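Local coordinates for protein purine nucleoside phosphorylase (Anopheles gambiae, PDB 2P4S) that cleaves the glycosidic bond of inosine, guanosine and their 2'-deoxy forms with phosphate, releasing the purine base for salvage, at residues Ala124-Tyr135 / Gly151-Ala159. Sequence-based numbering, arbitrary orientation.
Sequences AEQLTDVDSFDY and GRLVFGYLA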
# COMPACT_ATOMS: atom_id res chain seq x y z
N ALA A 124 -16.23 -28.84 -3.16
CA ALA A 124 -17.17 -29.13 -2.06
C ALA A 124 -18.26 -30.14 -2.45
O ALA A 124 -18.77 -30.87 -1.60
CB ALA A 124 -17.79 -27.85 -1.55
N GLU A 125 -18.61 -30.18 -3.73
CA GLU A 125 -19.59 -31.14 -4.27
C GLU A 125 -19.11 -32.60 -4.34
O GLU A 125 -19.89 -33.52 -4.53
CB GLU A 125 -20.04 -30.69 -5.66
CG GLU A 125 -20.91 -29.45 -5.66
CD GLU A 125 -21.28 -29.03 -7.07
OE1 GLU A 125 -21.03 -29.84 -8.00
OE2 GLU A 125 -21.80 -27.90 -7.25
N GLN A 126 -17.82 -32.82 -4.17
CA GLN A 126 -17.31 -34.18 -4.22
C GLN A 126 -17.25 -34.79 -2.85
O GLN A 126 -16.88 -35.93 -2.72
CB GLN A 126 -15.93 -34.18 -4.89
CG GLN A 126 -16.06 -33.63 -6.27
CD GLN A 126 -14.85 -33.85 -7.11
OE1 GLN A 126 -14.09 -34.80 -6.88
NE2 GLN A 126 -14.67 -32.99 -8.12
N LEU A 127 -17.60 -34.02 -1.82
CA LEU A 127 -17.67 -34.56 -0.46
C LEU A 127 -18.85 -35.54 -0.29
O LEU A 127 -19.84 -35.43 -1.01
CB LEU A 127 -17.77 -33.43 0.56
CG LEU A 127 -16.70 -32.34 0.50
CD1 LEU A 127 -16.94 -31.37 1.62
CD2 LEU A 127 -15.31 -32.92 0.62
N THR A 128 -18.72 -36.49 0.63
CA THR A 128 -19.82 -37.41 0.97
C THR A 128 -20.23 -37.24 2.44
O THR A 128 -19.43 -36.71 3.25
CB THR A 128 -19.44 -38.89 0.74
OG1 THR A 128 -18.35 -39.25 1.57
CG2 THR A 128 -19.07 -39.16 -0.73
N ASP A 129 -21.45 -37.69 2.78
CA ASP A 129 -21.97 -37.57 4.15
C ASP A 129 -21.85 -36.15 4.68
O ASP A 129 -21.26 -35.94 5.77
CB ASP A 129 -21.14 -38.43 5.08
CG ASP A 129 -21.71 -39.78 5.29
OD1 ASP A 129 -22.40 -39.94 6.35
OD2 ASP A 129 -21.45 -40.68 4.43
N VAL A 130 -22.38 -35.18 3.93
CA VAL A 130 -22.15 -33.76 4.24
C VAL A 130 -23.10 -33.15 5.29
O VAL A 130 -24.29 -33.48 5.33
CB VAL A 130 -22.08 -32.86 2.95
CG1 VAL A 130 -21.23 -33.53 1.90
CG2 VAL A 130 -23.46 -32.61 2.38
N ASP A 131 -22.55 -32.29 6.16
CA ASP A 131 -23.29 -31.26 6.88
C ASP A 131 -22.94 -29.92 6.23
O ASP A 131 -21.79 -29.50 6.18
CB ASP A 131 -22.98 -31.28 8.38
CG ASP A 131 -23.30 -32.65 9.03
OD1 ASP A 131 -24.46 -33.11 8.92
OD2 ASP A 131 -22.40 -33.26 9.64
N SER A 132 -23.94 -29.26 5.68
CA SER A 132 -23.75 -28.04 4.91
C SER A 132 -24.39 -26.84 5.64
O SER A 132 -25.50 -26.96 6.19
CB SER A 132 -24.35 -28.24 3.55
OG SER A 132 -24.12 -27.07 2.77
N PHE A 133 -23.69 -25.72 5.66
CA PHE A 133 -24.19 -24.50 6.30
C PHE A 133 -24.10 -23.29 5.39
O PHE A 133 -22.99 -22.83 5.12
CB PHE A 133 -23.41 -24.15 7.58
CG PHE A 133 -23.40 -25.22 8.61
CD1 PHE A 133 -24.30 -25.18 9.68
CD2 PHE A 133 -22.46 -26.26 8.54
CE1 PHE A 133 -24.27 -26.17 10.66
CE2 PHE A 133 -22.43 -27.27 9.50
CZ PHE A 133 -23.34 -27.23 10.56
N ASP A 134 -25.24 -22.77 4.93
CA ASP A 134 -25.23 -21.50 4.22
C ASP A 134 -24.57 -20.46 5.09
O ASP A 134 -24.81 -20.44 6.30
CB ASP A 134 -26.64 -21.07 3.82
CG ASP A 134 -27.17 -21.86 2.65
OD1 ASP A 134 -26.47 -22.81 2.23
OD2 ASP A 134 -28.29 -21.56 2.15
N TYR A 135 -23.70 -19.62 4.50
CA TYR A 135 -23.01 -18.54 5.26
C TYR A 135 -23.98 -17.61 5.96
O TYR A 135 -23.67 -17.13 7.03
CB TYR A 135 -22.06 -17.70 4.40
CG TYR A 135 -20.82 -18.45 3.87
CD1 TYR A 135 -20.39 -19.67 4.45
CD2 TYR A 135 -20.07 -17.92 2.80
CE1 TYR A 135 -19.25 -20.35 3.96
CE2 TYR A 135 -18.94 -18.58 2.30
CZ TYR A 135 -18.55 -19.79 2.87
OH TYR A 135 -17.47 -20.41 2.37
N GLY A 151 -21.21 -19.89 -1.30
CA GLY A 151 -21.42 -19.38 0.05
C GLY A 151 -21.94 -20.40 1.05
O GLY A 151 -22.93 -20.14 1.75
N ARG A 152 -21.29 -21.57 1.12
CA ARG A 152 -21.64 -22.62 2.12
C ARG A 152 -20.39 -23.21 2.77
O ARG A 152 -19.39 -23.40 2.08
CB ARG A 152 -22.37 -23.79 1.47
CG ARG A 152 -23.70 -23.46 0.92
CD ARG A 152 -24.26 -24.66 0.17
NE ARG A 152 -25.49 -24.27 -0.52
CZ ARG A 152 -25.90 -24.77 -1.68
NH1 ARG A 152 -25.18 -25.70 -2.31
NH2 ARG A 152 -27.03 -24.32 -2.22
N LEU A 153 -20.45 -23.48 4.07
CA LEU A 153 -19.47 -24.25 4.78
C LEU A 153 -19.91 -25.74 4.77
O LEU A 153 -21.02 -26.09 5.22
CB LEU A 153 -19.34 -23.70 6.20
CG LEU A 153 -18.14 -24.12 7.03
CD1 LEU A 153 -16.83 -23.91 6.22
CD2 LEU A 153 -18.12 -23.33 8.30
N VAL A 154 -19.09 -26.60 4.17
CA VAL A 154 -19.45 -27.99 3.95
C VAL A 154 -18.50 -28.89 4.76
O VAL A 154 -17.27 -28.85 4.57
CB VAL A 154 -19.46 -28.38 2.45
CG1 VAL A 154 -20.15 -29.68 2.23
CG2 VAL A 154 -20.20 -27.37 1.64
N PHE A 155 -19.06 -29.66 5.70
CA PHE A 155 -18.26 -30.62 6.47
C PHE A 155 -18.58 -31.93 5.81
O PHE A 155 -19.73 -32.27 5.70
CB PHE A 155 -18.69 -30.65 7.93
CG PHE A 155 -18.30 -29.43 8.72
CD1 PHE A 155 -17.23 -29.48 9.62
CD2 PHE A 155 -19.04 -28.24 8.63
CE1 PHE A 155 -16.85 -28.34 10.38
CE2 PHE A 155 -18.69 -27.13 9.38
CZ PHE A 155 -17.59 -27.18 10.29
N GLY A 156 -17.58 -32.68 5.34
CA GLY A 156 -17.86 -33.93 4.61
C GLY A 156 -16.59 -34.74 4.47
O GLY A 156 -15.52 -34.32 4.92
N TYR A 157 -16.72 -35.91 3.84
CA TYR A 157 -15.62 -36.83 3.55
C TYR A 157 -15.09 -36.64 2.14
O TYR A 157 -15.85 -36.78 1.14
CB TYR A 157 -16.04 -38.30 3.81
CG TYR A 157 -16.31 -38.58 5.28
CD1 TYR A 157 -15.30 -39.03 6.10
CD2 TYR A 157 -17.58 -38.36 5.85
CE1 TYR A 157 -15.52 -39.28 7.48
CE2 TYR A 157 -17.83 -38.60 7.24
CZ TYR A 157 -16.79 -39.07 8.05
OH TYR A 157 -16.95 -39.32 9.43
N LEU A 158 -13.81 -36.30 2.04
CA LEU A 158 -13.12 -36.29 0.74
C LEU A 158 -12.29 -37.59 0.56
O LEU A 158 -11.25 -37.76 1.19
CB LEU A 158 -12.23 -35.04 0.59
CG LEU A 158 -11.67 -34.76 -0.81
CD1 LEU A 158 -12.76 -34.66 -1.85
CD2 LEU A 158 -10.85 -33.50 -0.83
N ALA A 159 -12.79 -38.51 -0.29
CA ALA A 159 -12.32 -39.90 -0.36
C ALA A 159 -12.09 -40.54 1.02
O ALA A 159 -11.00 -41.06 1.30
CB ALA A 159 -11.03 -40.00 -1.20
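Asp131 with Phe155 and Phe133 with Leu153 are the hydrogen-bonded pairs that join strands 130-134 and 152-158 as an antiparallel edge of the mixed beta-sheet in this PNP/MTAP-family subunit; the strand directions differ by 167°. Beyond them Thr128 pairs with Tyr157 after a one-residue shift of register, a beta bulge that brings Val130 opposite Gly156.

The tight packing surrounds the buried residues Leu127, Val154, Phe133 and Phe155. On the face of Val154, its CG1 touches both Leu127 CD1, 3.7 Å away, and Val130 CB, while CG2 reaches Ala124 CB. Leu127 sends its other methyl, CD2, to Leu158 CB, also at 3.7 Å; Val163 and Cys165 of strand 161-167 add to this apolar cluster. On the reverse face the Phe133 and Phe155 rings meet rim to rim, planes at 80° and Phe133 CE2 3.6 Å from Phe155 CD2, with Leu102 of helix 92-105 packed against both.

The Val154 face opens to solvent, looser and polar, at Ser132, Arg152 and Asp134. Arg152, extended from CG to NE, runs alongside Asp134, and its NE forms a long, bent salt bridge to Asp134 OD1 at 3.3 Å; carboxylate and guanidinium planes are nearly parallel, NE on the syn side of OD1 but off the carboxylate plane.

Near the phosphate site, Tyr135 lies against Phe170, a phosphate-binding residue, and its OH bonds to Gly168 O. With CG anti to the carbonyl carbon (chi1 -67°), the ring folds back over the chain at Gly151, whose CA makes a CH-pi contact 3.8 Å from the ring centroid, while Tyr135 N donates to Gly151 O at 2.9 Å.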